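Local coordinates for copper homeostasis protein CutC (Streptococcus agalactiae, PDB 2BDQ), which probably binds copper ions and is thought to help control copper levels in the cytoplasm, at residues I165-I168 with K169-E173; Y192-I195 with C196-T199; M125-D128 with V129-K132; K136-I139 with D140-V143. All blocks are in the same frame, centred on the assembly; numbering follows the deposited sequence.

Interaction 1: I165-I168 with K169-E173; sequences IKHI and KALVE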
loop_
_atom_site.group_PDB
_atom_site.type_symbol
_atom_site.label_atom_id
_atom_site.label_comp_id
_atom_site.label_asym_id
_atom_site.label_seq_id
_atom_site.Cartn_x
_atom_site.Cartn_y
_atom_site.Cartn_z
ATOM N N ILE A 165 -24.552 -8.892 18.299
ATOM C CA ILE A 165 -25.810 -9.179 17.631
ATOM C C ILE A 165 -26.911 -8.165 17.938
ATOM O O ILE A 165 -27.514 -7.604 17.024
ATOM C CB ILE A 165 -26.299 -10.599 17.994
ATOM C CG1 ILE A 165 -25.325 -11.629 17.419
ATOM C CG2 ILE A 165 -27.713 -10.827 17.468
ATOM C CD1 ILE A 165 -25.658 -13.060 17.780
ATOM N N LYS A 166 -27.175 -7.929 19.218
ATOM C CA LYS A 166 -28.222 -6.985 19.591
ATOM C C LYS A 166 -28.027 -5.602 18.981
ATOM O O LYS A 166 -28.942 -5.055 18.376
ATOM C CB LYS A 166 -28.326 -6.882 21.121
ATOM C CG LYS A 166 -29.247 -7.933 21.749
ATOM C CD LYS A 166 -28.823 -9.361 21.399
ATOM C CE LYS A 166 -30.033 -10.280 21.253
ATOM N NZ LYS A 166 -30.890 -9.892 20.080
ATOM N N HIS A 167 -26.831 -5.047 19.124
ATOM C CA HIS A 167 -26.550 -3.719 18.592
ATOM C C HIS A 167 -26.638 -3.665 17.069
ATOM O O HIS A 167 -27.237 -2.748 16.508
ATOM C CB HIS A 167 -25.162 -3.248 19.042
ATOM C CG HIS A 167 -24.868 -1.827 18.688
ATOM N ND1 HIS A 167 -23.730 -1.449 18.004
ATOM C CD2 HIS A 167 -25.569 -0.690 18.903
ATOM C CE1 HIS A 167 -23.747 -0.143 17.815
ATOM N NE2 HIS A 167 -24.854 0.343 18.350
ATOM N N ILE A 168 -26.035 -4.642 16.402
ATOM C CA ILE A 168 -26.050 -4.677 14.947
ATOM C C ILE A 168 -27.480 -4.788 14.428
ATOM O O ILE A 168 -27.828 -4.167 13.424
ATOM C CB ILE A 168 -25.183 -5.840 14.417
ATOM C CG1 ILE A 168 -23.719 -5.575 14.776
ATOM C CG2 ILE A 168 -25.330 -5.972 12.907
ATOM C CD1 ILE A 168 -22.746 -6.663 14.336
ATOM N N LYS A 169 -28.319 -5.549 15.124
ATOM C CA LYS A 169 -29.695 -5.693 14.681
ATOM C C LYS A 169 -30.454 -4.387 14.835
ATOM O O LYS A 169 -31.294 -4.036 13.997
ATOM C CB LYS A 169 -30.422 -6.807 15.439
ATOM C CG LYS A 169 -31.799 -7.068 14.834
ATOM C CD LYS A 169 -32.353 -8.451 15.147
ATOM C CE LYS A 169 -32.947 -8.514 16.536
ATOM N NZ LYS A 169 -33.771 -9.737 16.721
ATOM N N ALA A 170 -30.156 -3.662 15.906
ATOM C CA ALA A 170 -30.811 -2.381 16.155
ATOM C C ALA A 170 -30.457 -1.388 15.041
ATOM O O ALA A 170 -31.296 -0.575 14.635
ATOM C CB ALA A 170 -30.379 -1.825 17.510
ATOM N N LEU A 171 -29.218 -1.459 14.556
ATOM C CA LEU A 171 -28.760 -0.570 13.488
ATOM C C LEU A 171 -29.450 -0.912 12.174
ATOM O O LEU A 171 -29.824 -0.024 11.408
ATOM C CB LEU A 171 -27.236 -0.666 13.328
ATOM C CG LEU A 171 -26.437 -0.090 14.501
ATOM C CD1 LEU A 171 -24.940 -0.250 14.257
ATOM C CD2 LEU A 171 -26.789 1.381 14.673
ATOM N N VAL A 172 -29.619 -2.205 11.925
ATOM C CA VAL A 172 -30.285 -2.664 10.715
ATOM C C VAL A 172 -31.742 -2.215 10.713
ATOM O O VAL A 172 -32.255 -1.746 9.700
ATOM C CB VAL A 172 -30.263 -4.188 10.609
ATOM C CG1 VAL A 172 -31.121 -4.627 9.433
ATOM C CG2 VAL A 172 -28.843 -4.675 10.449
ATOM N N GLU A 173 -32.402 -2.365 11.855
ATOM C CA GLU A 173 -33.800 -1.973 11.982
ATOM C C GLU A 173 -33.938 -0.465 11.800
ATOM O O GLU A 173 -34.863 0.012 11.133
ATOM C CB GLU A 173 -34.346 -2.385 13.356
ATOM C CG GLU A 173 -34.328 -3.898 13.599
ATOM C CD GLU A 173 -34.768 -4.296 15.012
ATOM O OE1 GLU A 173 -34.099 -3.896 15.994
ATOM O OE2 GLU A 173 -35.782 -5.019 15.141
HETATM O O HOH W 1 -31.399 -11.162 17.440
#
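L171 lies over one face of the H167 ring, one turn further along helix 165-175. This helix links strands 149-152 and 180-183 in a beta-alpha-beta unit of the TIM barrel. The tight part of the contact is on this side. L171 CD1 sits 4.1 Å from the centroid of the H167 ring, 28° off the ring normal, a CH-pi contact. H167 has CG anti to its own backbone N (chi1 -172°), which swings the ring along the helix toward L171. L171 itself packs on L152 of the barrel wall and on I139 of helix 135-144. Beneath, L171 N donates to H167 O at 3.1 Å, one of four successive i to i+4 backbone bonds. On the buried flank I168 CG2 and V172 CG2 meet more loosely, at 4.5 Å. The solvent side is different. K166 and K169 bring their ammonium groups close, with K166 NZ and K169 NZ 4.4 Å apart. Two like charges at this distance would probably repel, and a bridging water probably eases the approach. It accepts from both amines, at 3.0 Å from K166 NZ and 2.9 Å from K169 NZ.

Interaction 2: Y192-I195 with C196-T199; sequences YQYI and CQET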
loop_
_atom_site.group_PDB
_atom_site.type_symbol
_atom_site.label_atom_id
_atom_site.label_comp_id
_atom_site.label_asym_id
_atom_site.label_seq_id
_atom_site.Cartn_x
_atom_site.Cartn_y
_atom_site.Cartn_z
ATOM N N TYR A 192 -20.511 -16.294 9.529
ATOM C CA TYR A 192 -21.213 -15.313 8.711
ATOM C C TYR A 192 -22.695 -15.611 8.495
ATOM O O TYR A 192 -23.516 -14.693 8.491
ATOM C CB TYR A 192 -20.486 -15.121 7.366
ATOM C CG TYR A 192 -20.933 -16.015 6.234
ATOM C CD1 TYR A 192 -22.005 -15.653 5.407
ATOM C CD2 TYR A 192 -20.284 -17.223 5.980
ATOM C CE1 TYR A 192 -22.413 -16.475 4.360
ATOM C CE2 TYR A 192 -20.687 -18.048 4.936
ATOM C CZ TYR A 192 -21.747 -17.672 4.133
ATOM O OH TYR A 192 -22.136 -18.504 3.108
ATOM N N GLN A 193 -23.044 -16.884 8.332
ATOM C CA GLN A 193 -24.440 -17.249 8.118
ATOM C C GLN A 193 -25.277 -17.003 9.368
ATOM O O GLN A 193 -26.359 -16.408 9.296
ATOM C CB GLN A 193 -24.551 -18.710 7.698
ATOM C CG GLN A 193 -24.330 -18.924 6.216
ATOM C CD GLN A 193 -24.323 -20.387 5.829
ATOM O OE1 GLN A 193 -23.376 -21.119 6.129
ATOM N NE2 GLN A 193 -25.386 -20.826 5.166
ATOM N N TYR A 194 -24.765 -17.454 10.511
ATOM C CA TYR A 194 -25.452 -17.282 11.786
ATOM C C TYR A 194 -25.611 -15.803 12.121
ATOM O O TYR A 194 -26.696 -15.350 12.478
ATOM C CB TYR A 194 -24.671 -17.975 12.908
ATOM C CG TYR A 194 -25.372 -17.934 14.251
ATOM C CD1 TYR A 194 -26.457 -18.768 14.515
ATOM C CD2 TYR A 194 -24.977 -17.034 15.242
ATOM C CE1 TYR A 194 -27.135 -18.707 15.729
ATOM C CE2 TYR A 194 -25.648 -16.961 16.459
ATOM C CZ TYR A 194 -26.725 -17.799 16.695
ATOM O OH TYR A 194 -27.399 -17.715 17.887
ATOM N N ILE A 195 -24.521 -15.052 12.016
ATOM C CA ILE A 195 -24.555 -13.622 12.313
ATOM C C ILE A 195 -25.599 -12.883 11.475
ATOM O O ILE A 195 -26.333 -12.045 11.996
ATOM C CB ILE A 195 -23.152 -12.986 12.111
ATOM C CG1 ILE A 195 -22.318 -13.164 13.383
ATOM C CG2 ILE A 195 -23.267 -11.502 11.817
ATOM C CD1 ILE A 195 -22.157 -14.593 13.828
ATOM N N CYS A 196 -25.671 -13.208 10.186
ATOM C CA CYS A 196 -26.628 -12.569 9.288
ATOM C C CYS A 196 -28.087 -12.883 9.614
ATOM O O CYS A 196 -28.926 -11.991 9.613
ATOM C CB CYS A 196 -26.338 -12.964 7.838
ATOM S SG CYS A 196 -24.845 -12.219 7.149
ATOM N N GLN A 197 -28.397 -14.143 9.898
ATOM C CA GLN A 197 -29.781 -14.490 10.202
ATOM C C GLN A 197 -30.260 -13.909 11.530
ATOM O O GLN A 197 -31.438 -13.612 11.684
ATOM C CB GLN A 197 -29.976 -16.009 10.222
ATOM C CG GLN A 197 -29.470 -16.675 11.480
ATOM C CD GLN A 197 -30.007 -18.078 11.648
ATOM O OE1 GLN A 197 -29.728 -18.744 12.644
ATOM N NE2 GLN A 197 -30.781 -18.536 10.671
ATOM N N GLU A 198 -29.352 -13.739 12.487
ATOM C CA GLU A 198 -29.736 -13.202 13.791
ATOM C C GLU A 198 -29.782 -11.678 13.829
ATOM O O GLU A 198 -30.299 -11.094 14.784
ATOM C CB GLU A 198 -28.774 -13.703 14.877
ATOM C CG GLU A 198 -28.763 -15.209 15.054
ATOM C CD GLU A 198 -30.111 -15.767 15.498
ATOM O OE1 GLU A 198 -30.563 -16.764 14.900
ATOM O OE2 GLU A 198 -30.711 -15.215 16.442
ATOM N N THR A 199 -29.250 -11.031 12.800
ATOM C CA THR A 199 -29.235 -9.573 12.767
ATOM C C THR A 199 -30.045 -8.984 11.622
ATOM O O THR A 199 -30.453 -7.823 11.679
ATOM C CB THR A 199 -27.791 -9.036 12.639
ATOM O OG1 THR A 199 -27.201 -9.556 11.442
ATOM C CG2 THR A 199 -26.950 -9.450 13.845
#
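The Y194 ring carries the CG of E198 on one face, and at its edge, in the ring plane, lies I195 CD1. E198 CG stands 3.8 Å from the centroid of the Y194 ring, 16° off the normal, so the methylene makes a CH-pi contact over the face. The E198 chain bends at chi2, and its carboxylate plane ends up only 18° from the plane of the Y194 ring. The Y192 ring, further back, has Q193 CG against one face. All this lies on helix 192-199, between strands 180-183 and 203-206 of the TIM barrel. Regular i to i+4 bonds join its backbone, such as E198 N to Y194 O at 3.1 Å. Near T199 a side chain takes part. T199 OG1 donates to I195 O at 2.7 Å. The T199 hydroxyl lies between its own backbone N and carbonyl carbon (chi1 59°), which turns it back toward the preceding turn. T199 OG1 also accepts from V201 N, in the segment that leads into strand 203-206. I165 of helix 165-175 packs against Y194, E198 and T199. The chemistry is divided: aliphatic carbon on an aromatic face at the exposed side, and on the buried side a hydroxyl that donates to I195 O and accepts from V201 N, joining the helix to the stretch before strand 203-206.

Interaction 3: M125-D128 with V129-K132; sequences MAFD and VIPK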
loop_
_atom_site.group_PDB
_atom_site.type_symbol
_atom_site.label_atom_id
_atom_site.label_comp_id
_atom_site.label_asym_id
_atom_site.label_seq_id
_atom_site.Cartn_x
_atom_site.Cartn_y
_atom_site.Cartn_z
HETATM N N MSE A 125 -15.138 0.507 8.606
HETATM C CA MSE A 125 -14.991 0.224 10.038
HETATM C C MSE A 125 -14.841 1.469 10.931
HETATM O O MSE A 125 -14.993 1.387 12.149
HETATM C CB MSE A 125 -13.789 -0.715 10.244
HETATM C CG MSE A 125 -14.025 -1.943 11.146
HETATM SE SE MSE A 125 -14.791 -3.543 10.276
HETATM C CE MSE A 125 -13.192 -4.238 9.415
ATOM N N ALA A 126 -14.536 2.619 10.344
ATOM C CA ALA A 126 -14.407 3.835 11.144
ATOM C C ALA A 126 -15.736 4.118 11.848
ATOM O O ALA A 126 -15.786 4.841 12.844
ATOM C CB ALA A 126 -14.026 5.016 10.264
ATOM N N PHE A 127 -16.812 3.541 11.319
ATOM C CA PHE A 127 -18.140 3.726 11.889
ATOM C C PHE A 127 -18.211 3.254 13.338
ATOM O O PHE A 127 -18.902 3.861 14.153
ATOM C CB PHE A 127 -19.183 2.964 11.066
ATOM C CG PHE A 127 -20.604 3.247 11.473
ATOM C CD1 PHE A 127 -21.281 4.357 10.962
ATOM C CD2 PHE A 127 -21.264 2.420 12.377
ATOM C CE1 PHE A 127 -22.590 4.640 11.352
ATOM C CE2 PHE A 127 -22.571 2.695 12.774
ATOM C CZ PHE A 127 -23.238 3.801 12.261
ATOM N N ASP A 128 -17.498 2.178 13.659
ATOM C CA ASP A 128 -17.509 1.631 15.013
ATOM C C ASP A 128 -16.885 2.548 16.070
ATOM O O ASP A 128 -17.154 2.377 17.262
ATOM C CB ASP A 128 -16.803 0.272 15.044
ATOM C CG ASP A 128 -17.466 -0.759 14.136
ATOM O OD1 ASP A 128 -18.660 -1.069 14.340
ATOM O OD2 ASP A 128 -16.793 -1.267 13.213
ATOM N N VAL A 129 -16.059 3.511 15.641
ATOM C CA VAL A 129 -15.401 4.451 16.562
ATOM C C VAL A 129 -16.402 5.487 17.078
ATOM O O VAL A 129 -16.197 6.111 18.121
ATOM C CB VAL A 129 -14.231 5.209 15.868
ATOM C CG1 VAL A 129 -13.582 6.202 16.843
ATOM C CG2 VAL A 129 -13.198 4.220 15.355
ATOM N N ILE A 130 -17.479 5.673 16.324
ATOM C CA ILE A 130 -18.527 6.615 16.692
ATOM C C ILE A 130 -19.188 6.172 18.010
ATOM O O ILE A 130 -19.499 4.994 18.198
ATOM C CB ILE A 130 -19.586 6.691 15.570
ATOM C CG1 ILE A 130 -18.911 7.148 14.273
ATOM C CG2 ILE A 130 -20.719 7.643 15.956
ATOM C CD1 ILE A 130 -19.851 7.280 13.100
ATOM N N PRO A 131 -19.379 7.106 18.954
ATOM C CA PRO A 131 -20.014 6.706 20.217
ATOM C C PRO A 131 -21.370 6.063 19.933
ATOM O O PRO A 131 -22.174 6.613 19.180
ATOM C CB PRO A 131 -20.111 8.021 20.998
ATOM C CG PRO A 131 -20.055 9.081 19.937
ATOM C CD PRO A 131 -19.041 8.536 18.963
ATOM N N LYS A 132 -21.596 4.893 20.527
ATOM C CA LYS A 132 -22.821 4.122 20.330
ATOM C C LYS A 132 -24.112 4.930 20.419
ATOM O O LYS A 132 -25.124 4.548 19.831
ATOM C CB LYS A 132 -22.880 2.939 21.318
ATOM C CG LYS A 132 -21.639 2.027 21.293
ATOM C CD LYS A 132 -21.279 1.557 19.870
ATOM C CE LYS A 132 -19.875 0.920 19.793
ATOM N NZ LYS A 132 -19.457 0.541 18.395
#
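The loop that follows strand 121-123 of the TIM barrel turns tightly here before helix 135-144, and F127 and I130 meet across it. F127 CD1 and I130 CD1 are 3.9 Å apart, with the methyl oblique to the ring. The F127 ring is buried, against L152 of strand 149-152, S138 of helix 135-144 and L171 of helix 165-175. The backbone bonds are of the i to i+3 kind. V129 N donates to A126 O at 3.1 Å, and I130 N to F127 O at 3.2 Å. Both donors sit well above the carbonyl plane, 59° out of it for V129 N. K132 then folds back across the turn. Its chain bends at chi2 (-51°) and runs extended beyond, and NZ reaches D128 O at 3.2 Å, in the carbonyl plane and on a lone pair. NZ also has a weak bond to Q135 OE1. The D128 carboxylate is used differently: OD1 takes G154 N and OD2 takes H153 N, in the loop just after strand 149-152. K132 NZ is 4.4 Å from D128 OD1, too far for a salt bridge. The lysine therefore closes the turn through a main-chain oxygen, while the aspartate fastens the loop to the next one.

Interaction 4: K136-I139 with D140-V143; sequences KKSI and DQLV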
loop_
_atom_site.group_PDB
_atom_site.type_symbol
_atom_site.label_atom_id
_atom_site.label_comp_id
_atom_site.label_asym_id
_atom_site.label_seq_id
_atom_site.Cartn_x
_atom_site.Cartn_y
_atom_site.Cartn_z
ATOM N N LYS A 136 -26.901 5.916 15.525
ATOM C CA LYS A 136 -28.096 6.022 14.699
ATOM C C LYS A 136 -28.181 7.310 13.887
ATOM O O LYS A 136 -28.622 7.291 12.737
ATOM C CB LYS A 136 -29.342 5.840 15.571
ATOM C CG LYS A 136 -29.556 4.395 15.982
ATOM C CD LYS A 136 -30.660 4.236 17.010
ATOM C CE LYS A 136 -30.838 2.772 17.374
ATOM N NZ LYS A 136 -31.709 2.609 18.568
ATOM N N LYS A 137 -27.757 8.422 14.474
ATOM C CA LYS A 137 -27.776 9.701 13.774
ATOM C C LYS A 137 -26.790 9.637 12.614
ATOM O O LYS A 137 -27.063 10.133 11.516
ATOM C CB LYS A 137 -27.372 10.833 14.718
ATOM C CG LYS A 137 -28.356 11.068 15.854
ATOM C CD LYS A 137 -27.638 11.193 17.198
ATOM C CE LYS A 137 -28.133 10.126 18.162
ATOM N NZ LYS A 137 -28.070 8.760 17.548
ATOM N N SER A 138 -25.637 9.024 12.870
ATOM C CA SER A 138 -24.607 8.881 11.853
ATOM C C SER A 138 -25.175 8.185 10.617
ATOM O O SER A 138 -24.836 8.537 9.495
ATOM C CB SER A 138 -23.424 8.093 12.421
ATOM O OG SER A 138 -22.873 8.765 13.545
ATOM N N ILE A 139 -26.053 7.209 10.833
ATOM C CA ILE A 139 -26.675 6.486 9.736
ATOM C C ILE A 139 -27.497 7.462 8.898
ATOM O O ILE A 139 -27.386 7.488 7.668
ATOM C CB ILE A 139 -27.574 5.337 10.268
ATOM C CG1 ILE A 139 -26.685 4.205 10.803
ATOM C CG2 ILE A 139 -28.501 4.835 9.168
ATOM C CD1 ILE A 139 -27.453 3.034 11.430
ATOM N N ASP A 140 -28.314 8.268 9.570
ATOM C CA ASP A 140 -29.144 9.268 8.897
ATOM C C ASP A 140 -28.255 10.202 8.092
ATOM O O ASP A 140 -28.595 10.573 6.974
ATOM C CB ASP A 140 -29.939 10.084 9.926
ATOM C CG ASP A 140 -31.061 9.286 10.565
ATOM O OD1 ASP A 140 -31.441 9.608 11.710
ATOM O OD2 ASP A 140 -31.576 8.348 9.922
ATOM N N GLN A 141 -27.117 10.583 8.668
ATOM C CA GLN A 141 -26.187 11.475 7.987
ATOM C C GLN A 141 -25.593 10.790 6.767
ATOM O O GLN A 141 -25.419 11.422 5.725
ATOM C CB GLN A 141 -25.058 11.893 8.919
ATOM C CG GLN A 141 -25.464 12.862 10.011
ATOM C CD GLN A 141 -24.341 13.091 11.003
ATOM O OE1 GLN A 141 -24.403 13.999 11.826
ATOM N NE2 GLN A 141 -23.308 12.256 10.934
ATOM N N LEU A 142 -25.277 9.503 6.889
ATOM C CA LEU A 142 -24.710 8.773 5.759
ATOM C C LEU A 142 -25.745 8.641 4.649
ATOM O O LEU A 142 -25.404 8.680 3.466
ATOM C CB LEU A 142 -24.222 7.390 6.193
ATOM C CG LEU A 142 -22.984 7.394 7.089
ATOM C CD1 LEU A 142 -22.633 5.964 7.454
ATOM C CD2 LEU A 142 -21.822 8.080 6.373
ATOM N N VAL A 143 -27.009 8.480 5.033
ATOM C CA VAL A 143 -28.092 8.373 4.062
ATOM C C VAL A 143 -28.214 9.715 3.335
ATOM O O VAL A 143 -28.374 9.761 2.112
ATOM C CB VAL A 143 -29.442 8.050 4.751
ATOM C CG1 VAL A 143 -30.588 8.162 3.740
ATOM C CG2 VAL A 143 -29.402 6.644 5.336
HETATM O O HOH W 2 -21.746 11.736 13.135
#
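K136 to V143 form regular alpha-helix, with Q141 N bonded to K137 O and L142 N to S138 O at 2.9 and 2.8 Å, and V143 N to I139 O also at 2.8 Å. The first bond of the set, from D140 N to K136 O, is weak. This is helix 135-144, the connection between strands 121-123 and 149-152 in a beta-alpha-beta unit of the TIM barrel. I139 CG2 and CG2 of the partly exposed V143 are 4.3 Å apart, a loose contact. I139 also packs on I150 of the barrel wall. L142 CG lies over the previous turn, 3.2 Å from S138 O. S138 and Q141 share a water on another flank. The water donates to S138 OG at 3.2 Å and accepts from Q141 NE2 at 2.7 Å. Q141 has CG anti to its carbonyl carbon (chi1 -72°) and is extended beyond, which carries its amide back beside S138. The S138 hydroxyl is also bonded to D134 O, one turn earlier. D140 lies on a different flank. Its carboxylate takes the Y174 hydroxyl at OD1 and forms a salt bridge with R178 at OD2. The helix is thus bound by apolar contacts toward the barrel, while its polar side chains use water, main-chain oxygen and the charge of R178 instead. The R178 salt bridge probably favours the ionised form of D140.

Interactions 1, 2 and 4 lie on three outer helices of the barrel, and interaction 3 is in a loop between a strand and a helix. Interactions 1, 3 and 4 meet in one apolar cluster: L171 CD2 touches I139 CD1 at 3.7 Å, and F127 CZ touches I139 CG1 at 3.8 Å. Interaction 2 joins this group through interaction 1, where K169 packs on E198 O and T199 O. It does not touch interactions 3 or 4. The F127 side of interaction 3 and the I139-L171 side are buried, and there carbon meets carbon. The lysine pair of interaction 1 and the Y194-E198 side of interaction 2 face solvent, where charged groups and water take part.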